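Local structure of O-methyltransferase, putative (Bacillus cereus, 3DUW) at residues Val10-Tyr13 against Val14-Leu18; Glu90-Glu93 against Lys94-Asp97; Ile187-Phe190 against Tyr191-Ile194. The protein probably transfers methyl groups from S-adenosyl-L-methionine to hydroxyl groups of small acceptor molecules, and binds the by-product S-adenosyl-L-homocysteine. All coordinates share one frame; numbering follows the deposited sequence.

Contact 1: residues Val10-Tyr13 against Val14-Leu18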
loop_
_atom_site.group_PDB
_atom_site.type_symbol
_atom_site.label_atom_id
_atom_site.label_comp_id
_atom_site.label_asym_id
_atom_site.label_seq_id
_atom_site.Cartn_x
_atom_site.Cartn_y
_atom_site.Cartn_z
ATOM N N VAL A 10 17.328 5.751 3.744
ATOM C CA VAL A 10 16.311 6.000 2.732
ATOM C C VAL A 10 15.006 6.420 3.409
ATOM O O VAL A 10 14.344 7.348 2.950
ATOM C CB VAL A 10 16.084 4.754 1.846
ATOM C CG1 VAL A 10 14.903 4.987 0.908
ATOM C CG2 VAL A 10 17.341 4.468 1.035
ATOM N N ASP A 11 14.645 5.758 4.508
ATOM C CA ASP A 11 13.424 6.118 5.221
ATOM C C ASP A 11 13.536 7.535 5.779
ATOM O O ASP A 11 12.554 8.274 5.813
ATOM C CB ASP A 11 13.147 5.118 6.351
ATOM C CG ASP A 11 12.024 4.148 6.010
ATOM O OD1 ASP A 11 11.622 4.073 4.828
ATOM O OD2 ASP A 11 11.545 3.457 6.936
ATOM N N GLN A 12 14.737 7.916 6.207
ATOM C CA GLN A 12 14.953 9.258 6.743
ATOM C C GLN A 12 14.724 10.281 5.632
ATOM O O GLN A 12 14.141 11.338 5.859
ATOM C CB GLN A 12 16.377 9.403 7.292
ATOM C CG GLN A 12 16.641 10.732 7.997
ATOM C CD GLN A 12 15.806 10.900 9.251
ATOM O OE1 GLN A 12 15.853 10.067 10.159
ATOM N NE2 GLN A 12 15.036 11.980 9.311
ATOM N N TYR A 13 15.195 9.960 4.432
ATOM C CA TYR A 13 15.013 10.837 3.282
ATOM C C TYR A 13 13.522 10.976 2.968
ATOM O O TYR A 13 13.000 12.085 2.828
ATOM C CB TYR A 13 15.736 10.264 2.060
ATOM C CG TYR A 13 15.420 10.998 0.775
ATOM C CD1 TYR A 13 16.012 12.226 0.486
ATOM C CD2 TYR A 13 14.494 10.482 -0.138
ATOM C CE1 TYR A 13 15.689 12.925 -0.676
ATOM C CE2 TYR A 13 14.165 11.177 -1.305
ATOM C CZ TYR A 13 14.767 12.396 -1.564
ATOM O OH TYR A 13 14.450 13.090 -2.710
ATOM N N VAL A 14 12.841 9.839 2.850
ATOM C CA VAL A 14 11.414 9.834 2.542
ATOM C C VAL A 14 10.621 10.645 3.558
ATOM O O VAL A 14 9.784 11.466 3.189
ATOM C CB VAL A 14 10.861 8.387 2.499
ATOM C CG1 VAL A 14 9.345 8.404 2.339
ATOM C CG2 VAL A 14 11.501 7.626 1.348
ATOM N N SER A 15 10.891 10.417 4.839
ATOM C CA SER A 15 10.189 11.136 5.894
ATOM C C SER A 15 10.509 12.628 5.854
ATOM O O SER A 15 9.610 13.464 5.947
ATOM C CB SER A 15 10.563 10.560 7.263
ATOM O OG SER A 15 9.806 11.170 8.294
ATOM N N ASP A 16 11.789 12.965 5.708
ATOM C CA ASP A 16 12.195 14.365 5.666
ATOM C C ASP A 16 11.480 15.144 4.576
ATOM O O ASP A 16 11.027 16.266 4.797
ATOM C CB ASP A 16 13.703 14.496 5.439
ATOM C CG ASP A 16 14.513 14.189 6.676
ATOM O OD1 ASP A 16 13.936 14.180 7.782
ATOM O OD2 ASP A 16 15.736 13.968 6.536
ATOM N N VAL A 17 11.377 14.553 3.392
ATOM C CA VAL A 17 10.744 15.245 2.284
ATOM C C VAL A 17 9.220 15.170 2.233
ATOM O O VAL A 17 8.568 16.174 1.961
ATOM C CB VAL A 17 11.308 14.748 0.928
ATOM C CG1 VAL A 17 12.812 14.953 0.888
ATOM C CG2 VAL A 17 10.970 13.283 0.720
ATOM N N LEU A 18 8.655 14.001 2.514
ATOM C CA LEU A 18 7.207 13.817 2.417
ATOM C C LEU A 18 6.374 13.973 3.678
ATOM O O LEU A 18 5.149 14.082 3.591
ATOM C CB LEU A 18 6.900 12.443 1.815
ATOM C CG LEU A 18 7.498 12.117 0.443
ATOM C CD1 LEU A 18 7.031 10.738 0.005
ATOM C CD2 LEU A 18 7.075 13.163 -0.576
#

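Contact 2: residues Glu90-Glu93 against Lys94-Asp97. With SAH (S-adenosyl-L-homocysteine), chain C.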
loop_
_atom_site.group_PDB
_atom_site.type_symbol
_atom_site.label_atom_id
_atom_site.label_comp_id
_atom_site.label_asym_id
_atom_site.label_seq_id
_atom_site.Cartn_x
_atom_site.Cartn_y
_atom_site.Cartn_z
ATOM N N GLU A 90 -6.242 -2.897 23.511
ATOM C CA GLU A 90 -4.941 -3.023 24.159
ATOM C C GLU A 90 -5.022 -3.846 25.446
ATOM O O GLU A 90 -5.824 -3.551 26.334
ATOM C CB GLU A 90 -4.389 -1.626 24.455
ATOM C CG GLU A 90 -3.076 -1.603 25.211
ATOM C CD GLU A 90 -2.009 -2.450 24.547
ATOM O OE1 GLU A 90 -1.812 -2.302 23.320
ATOM O OE2 GLU A 90 -1.365 -3.257 25.253
ATOM N N ALA A 91 -4.181 -4.869 25.547
ATOM C CA ALA A 91 -4.175 -5.748 26.714
ATOM C C ALA A 91 -3.521 -5.154 27.960
ATOM O O ALA A 91 -3.960 -5.418 29.078
ATOM C CB ALA A 91 -3.499 -7.061 26.361
ATOM N N SER A 92 -2.469 -4.365 27.774
ATOM C CA SER A 92 -1.765 -3.762 28.901
ATOM C C SER A 92 -2.458 -2.511 29.425
ATOM O O SER A 92 -2.689 -1.559 28.678
ATOM C CB SER A 92 -0.332 -3.415 28.490
ATOM O OG SER A 92 0.290 -2.588 29.457
ATOM N N GLU A 93 -2.788 -2.517 30.716
ATOM C CA GLU A 93 -3.445 -1.374 31.330
ATOM C C GLU A 93 -2.535 -0.157 31.200
ATOM O O GLU A 93 -2.997 0.943 30.909
ATOM C CB GLU A 93 -3.731 -1.645 32.809
ATOM C CG GLU A 93 -4.860 -0.787 33.362
ATOM C CD GLU A 93 -5.041 -0.931 34.857
ATOM O OE1 GLU A 93 -4.938 -2.070 35.368
ATOM O OE2 GLU A 93 -5.303 0.096 35.517
ATOM N N LYS A 94 -1.239 -0.365 31.418
ATOM C CA LYS A 94 -0.266 0.716 31.310
ATOM C C LYS A 94 -0.224 1.249 29.882
ATOM O O LYS A 94 -0.318 2.452 29.661
ATOM C CB LYS A 94 1.129 0.235 31.720
ATOM C CG LYS A 94 2.220 1.269 31.496
ATOM C CD LYS A 94 3.572 0.781 31.983
ATOM C CE LYS A 94 4.668 1.759 31.599
ATOM N NZ LYS A 94 6.009 1.296 32.051
ATOM N N HIS A 95 -0.084 0.359 28.903
ATOM C CA HIS A 95 -0.052 0.811 27.513
ATOM C C HIS A 95 -1.317 1.590 27.177
ATOM O O HIS A 95 -1.255 2.671 26.592
ATOM C CB HIS A 95 0.048 -0.368 26.538
ATOM C CG HIS A 95 1.356 -1.089 26.580
ATOM N ND1 HIS A 95 1.701 -2.045 25.649
ATOM C CD2 HIS A 95 2.394 -1.018 27.447
ATOM C CE1 HIS A 95 2.894 -2.533 25.941
ATOM N NE2 HIS A 95 3.336 -1.925 27.028
ATOM N N ALA A 96 -2.464 1.030 27.548
ATOM C CA ALA A 96 -3.743 1.657 27.250
ATOM C C ALA A 96 -3.858 3.069 27.804
ATOM O O ALA A 96 -4.322 3.970 27.110
ATOM C CB ALA A 96 -4.884 0.793 27.771
ATOM N N ASP A 97 -3.441 3.271 29.051
ATOM C CA ASP A 97 -3.530 4.606 29.627
ATOM C C ASP A 97 -2.563 5.584 28.989
ATOM O O ASP A 97 -2.874 6.766 28.854
ATOM C CB ASP A 97 -3.324 4.568 31.138
ATOM C CG ASP A 97 -4.597 4.229 31.874
ATOM O OD1 ASP A 97 -5.684 4.579 31.357
ATOM O OD2 ASP A 97 -4.517 3.629 32.966
HETATM N N SAH C . 0.089 -0.706 16.252
HETATM C CA SAH C . 0.755 0.067 17.365
HETATM C CB SAH C . 1.684 -0.813 18.132
HETATM C CG SAH C . 1.101 -2.021 18.828
HETATM S SD SAH C . 2.482 -3.088 19.427
HETATM C C SAH C . 1.598 1.213 16.712
HETATM O O SAH C . 1.661 1.273 15.480
HETATM O OXT SAH C . 2.174 2.032 17.513
HETATM C "C5'" SAH C . 1.572 -4.518 19.849
HETATM C "C4'" SAH C . 0.565 -4.240 21.067
HETATM O "O4'" SAH C . -0.059 -5.514 21.209
HETATM C "C3'" SAH C . 1.196 -3.990 22.430
HETATM O "O3'" SAH C . 0.801 -2.730 22.980
HETATM C "C2'" SAH C . 0.714 -5.241 23.268
HETATM O "O2'" SAH C . 0.577 -4.962 24.653
HETATM C "C1'" SAH C . -0.581 -5.604 22.570
HETATM N N9 SAH C . -1.063 -6.839 22.774
HETATM C C8 SAH C . -0.457 -8.076 22.911
HETATM N N7 SAH C . -1.267 -9.069 23.100
HETATM C C5 SAH C . -2.555 -8.477 23.093
HETATM C C6 SAH C . -3.866 -9.056 23.252
HETATM N N6 SAH C . -4.086 -10.363 23.448
HETATM N N1 SAH C . -4.905 -8.164 23.187
HETATM C C2 SAH C . -4.730 -6.824 22.988
HETATM N N3 SAH C . -3.493 -6.233 22.834
HETATM C C4 SAH C . -2.454 -7.116 22.898
HETATM O O HOH W 1 -6.661 1.822 33.593
HETATM O O HOH W 2 -2.661 1.946 33.787
#

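Contact 3: residues Ile187-Phe190 against Tyr191-Ile194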
loop_
_atom_site.group_PDB
_atom_site.type_symbol
_atom_site.label_atom_id
_atom_site.label_comp_id
_atom_site.label_asym_id
_atom_site.label_seq_id
_atom_site.Cartn_x
_atom_site.Cartn_y
_atom_site.Cartn_z
ATOM N N ILE A 187 1.475 -16.121 11.934
ATOM C CA ILE A 187 1.361 -15.422 10.661
ATOM C C ILE A 187 1.124 -16.414 9.523
ATOM O O ILE A 187 0.343 -16.142 8.617
ATOM C CB ILE A 187 2.619 -14.564 10.380
ATOM C CG1 ILE A 187 2.648 -13.364 11.336
ATOM C CG2 ILE A 187 2.638 -14.112 8.932
ATOM C CD1 ILE A 187 1.429 -12.468 11.250
ATOM N N ARG A 188 1.786 -17.568 9.567
ATOM C CA ARG A 188 1.576 -18.563 8.524
ATOM C C ARG A 188 0.124 -19.064 8.554
ATOM O O ARG A 188 -0.488 -19.252 7.504
ATOM C CB ARG A 188 2.567 -19.724 8.684
ATOM C CG ARG A 188 3.999 -19.350 8.281
ATOM C CD ARG A 188 4.985 -20.482 8.543
ATOM N NE ARG A 188 4.641 -21.701 7.819
ATOM C CZ ARG A 188 4.914 -21.923 6.538
ATOM N NH1 ARG A 188 5.549 -21.011 5.818
ATOM N NH2 ARG A 188 4.548 -23.066 5.977
ATOM N N ARG A 189 -0.426 -19.263 9.752
ATOM C CA ARG A 189 -1.815 -19.707 9.905
ATOM C C ARG A 189 -2.739 -18.646 9.291
ATOM O O ARG A 189 -3.774 -18.964 8.699
ATOM C CB ARG A 189 -2.167 -19.867 11.391
ATOM C CG ARG A 189 -1.390 -20.933 12.159
ATOM C CD ARG A 189 -1.689 -22.329 11.643
ATOM N NE ARG A 189 -0.869 -22.660 10.485
ATOM C CZ ARG A 189 0.443 -22.859 10.541
ATOM N NH1 ARG A 189 1.081 -22.765 11.701
ATOM N NH2 ARG A 189 1.120 -23.147 9.439
ATOM N N PHE A 190 -2.351 -17.385 9.459
ATOM C CA PHE A 190 -3.086 -16.229 8.949
ATOM C C PHE A 190 -3.144 -16.256 7.414
ATOM O O PHE A 190 -4.219 -16.129 6.830
ATOM C CB PHE A 190 -2.385 -14.969 9.480
ATOM C CG PHE A 190 -3.022 -13.665 9.081
ATOM C CD1 PHE A 190 -4.385 -13.440 9.232
ATOM C CD2 PHE A 190 -2.220 -12.616 8.636
ATOM C CE1 PHE A 190 -4.937 -12.180 8.950
ATOM C CE2 PHE A 190 -2.760 -11.362 8.356
ATOM C CZ PHE A 190 -4.116 -11.140 8.512
ATOM N N TYR A 191 -1.995 -16.430 6.764
ATOM C CA TYR A 191 -1.950 -16.499 5.299
ATOM C C TYR A 191 -2.860 -17.635 4.820
ATOM O O TYR A 191 -3.664 -17.467 3.901
ATOM C CB TYR A 191 -0.524 -16.784 4.809
ATOM C CG TYR A 191 0.404 -15.589 4.711
ATOM C CD1 TYR A 191 0.491 -14.841 3.538
ATOM C CD2 TYR A 191 1.243 -15.250 5.771
ATOM C CE1 TYR A 191 1.403 -13.789 3.420
ATOM C CE2 TYR A 191 2.153 -14.202 5.667
ATOM C CZ TYR A 191 2.230 -13.477 4.485
ATOM O OH TYR A 191 3.148 -12.454 4.358
ATOM N N GLU A 192 -2.723 -18.795 5.453
ATOM C CA GLU A 192 -3.513 -19.967 5.094
ATOM C C GLU A 192 -5.015 -19.746 5.240
ATOM O O GLU A 192 -5.790 -20.156 4.381
ATOM C CB GLU A 192 -3.074 -21.161 5.945
ATOM C CG GLU A 192 -1.676 -21.666 5.616
ATOM C CD GLU A 192 -1.074 -22.502 6.733
ATOM O OE1 GLU A 192 -1.820 -22.910 7.646
ATOM O OE2 GLU A 192 0.146 -22.755 6.699
ATOM N N LEU A 193 -5.429 -19.101 6.325
ATOM C CA LEU A 193 -6.848 -18.849 6.536
ATOM C C LEU A 193 -7.414 -17.892 5.501
ATOM O O LEU A 193 -8.547 -18.052 5.046
ATOM C CB LEU A 193 -7.082 -18.307 7.941
ATOM C CG LEU A 193 -7.140 -19.412 8.991
ATOM C CD1 LEU A 193 -7.119 -18.803 10.378
ATOM C CD2 LEU A 193 -8.404 -20.242 8.780
ATOM N N ILE A 194 -6.627 -16.886 5.137
ATOM C CA ILE A 194 -7.054 -15.933 4.128
ATOM C C ILE A 194 -7.308 -16.695 2.830
ATOM O O ILE A 194 -8.310 -16.470 2.152
ATOM C CB ILE A 194 -5.974 -14.854 3.894
ATOM C CG1 ILE A 194 -5.861 -13.964 5.133
ATOM C CG2 ILE A 194 -6.313 -14.035 2.656
ATOM C CD1 ILE A 194 -4.680 -13.007 5.096
HETATM O O HOH W 3 2.106 -24.635 6.675
#

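Contact 1: residues Val10-Tyr13 against Val14-Leu18
The last turns of the N-terminal helix 4-18 hold this contact, where Gln12 meets Asp16 and Tyr13 meets Val17, each pair one turn apart. The bend at chi2 (65°) turns the amide of Gln12 toward the following turn, which puts NE2 2.9 Å from Asp16 OD1 in a side-chain hydrogen bond. The bond is noticeably bent, 141° at the hydrogen. Asp16 OD1 lies in the amide plane of Gln12, yet NE2 comes to the carboxylate from above its plane; the two flat groups are turned 47° against each other. A long, flexible amide and a short acid suit this solvent-facing side of the helix.

Beneath them runs the regular i to i+4 ladder of an alpha-helix: Val14 N bonds to Val10 O at 2.9 Å, and Val17 N to Tyr13 O at 3.0 Å. On another side of the helix, Val17 CG1 sits over one face of the Tyr13 ring, 4.2 Å from its centroid and displaced toward the rim, a CH-pi contact whose nearest pair is CG1 and Tyr13 CE1 at 3.9 Å. Val10 CG1 and Val14 CG2 approach more loosely, at 4.3 Å; the compact branched side chains suit a helix side pressed against other protein. There the second subunit packs: its Tyr191 meets the Tyr13 ring edge-to-face, and its Gln206 hydrogen-bonds Asp11 OD1. Asp11 OD2 accepts from Ser210 N of its own chain, so both oxygens of this buried carboxylate have partners.

Contact 2: residues Glu90-Glu93 against Lys94-Asp97
With chi1 of Ser92 at 168°, OG swings round beside the carbonyl carbon and faces the first turn of helix 93-105, while His95, its CG beside the backbone N (chi1 -69°), brings its ring face against the same serine. Ser92 OG thereby takes the N-H of His95 at 3.0 Å in an almost straight bond, and Ser92 CB rests over one face of the imidazole, 3.7 Å from the ring centroid in a CH-pi contact. Ser92 is the N-cap: its small hydroxyl replaces the acceptor that the first turn lacks.

Glu90 closes strand 85-90, the place where Rossmann-like methyltransferases commonly carry the acid that binds the cofactor ribose. Here S-adenosyl-L-homocysteine donates hydrogen bonds from O3' to Glu90 OE1 and from O2' to Glu90 OE2, each at 2.7 Å. Glu90 OE2 also accepts the backbone N of Ser92 at 3.0 Å on its anti side, so the cap residue helps position the ribose-binding carboxylate; Leu68 N donates to OE1. His95 ND1 donates a hydrogen bond to SAH O3' at 2.9 Å, near the plane of the ring, and makes a weak one to Glu90 OE2. Ala96, small enough to fit closely, packs its CB against strand 112-116. At the exposed side, one water donates to both Glu93 OE2 and Asp97 OD2, which probably eases the approach of the two acids, 4.4 Å apart at those oxygens, while Arg100 forms a salt bridge with Asp97 OD1.

Contact 3: residues Ile187-Phe190 against Tyr191-Ile194
One face of the Phe190 ring carries Ile194 CD1, set almost exactly over the centre at 3.9 Å from the centroid, a CH-pi contact made by the tip of the isoleucine. The Tyr191 ring is met differently: the Ile187 carbonyl lies at its edge, and Ile187 CG2 closes on Tyr191 CE2 at 3.3 Å, a tight fit. The third flat group, the Arg189 guanidinium, offers its edge to Glu192. NE gives its hydrogen to Glu192 OE1 at 3.0 Å and NH2 to Glu192 OE2 at 2.9 Å, a side-on, two-pronged salt bridge between residues only three apart.

Bends at chi2 (-65°) and chi3 (84°) fold the arginine back beside the glutamate, so that the side chains run side by side. The planes remain 41° apart: both oxygens lie near the guanidinium plane, but NE meets OE1 from above the carboxylate, whereas NH2 comes to OE2 on the syn side. Glu192 OE2 also accepts from a water that in turn takes an N-H of Arg188 NH2, so a second arginine, whose NH1 bonds Val174 O, is tied in indirectly. Such long charged chains can spread along the helix surface, while the aromatic and branched residues fill its buried side.

That buried side of helix 182-196 lies on the sheet: Phe190, Tyr191 and Ile194 all touch Ile217 of strand 214-221, and Ile194 continues onto Val200 and Ala202 of strand 200-209. Tyr191 OH, buried, bonds Val168 O. Along a flank, Arg189 and Leu193 pack on Pro147 of helix 146-155, and Leu18 of the second subunit covers Tyr191 and Ile194.

All three contacts are partly buried, each joining successive turns or a helix start, but their settings differ. Contacts 1 and 3 lie wholly inside helices, both reach the second subunit, and they meet across the dimer interface through their tyrosines, although within one chain the centres of the two contacts are about 32 Å apart. Both combine a CH-pi pair on a packed side with a polar pair, a single amide-to-carboxylate hydrogen bond in contact 1 and a two-bonded salt bridge in contact 3. Contact 2, untouched by the other subunit, is instead a strand-to-helix junction where Glu90 and His95 bind the cofactor, Ser92 caps the helix and the acids further on face solvent.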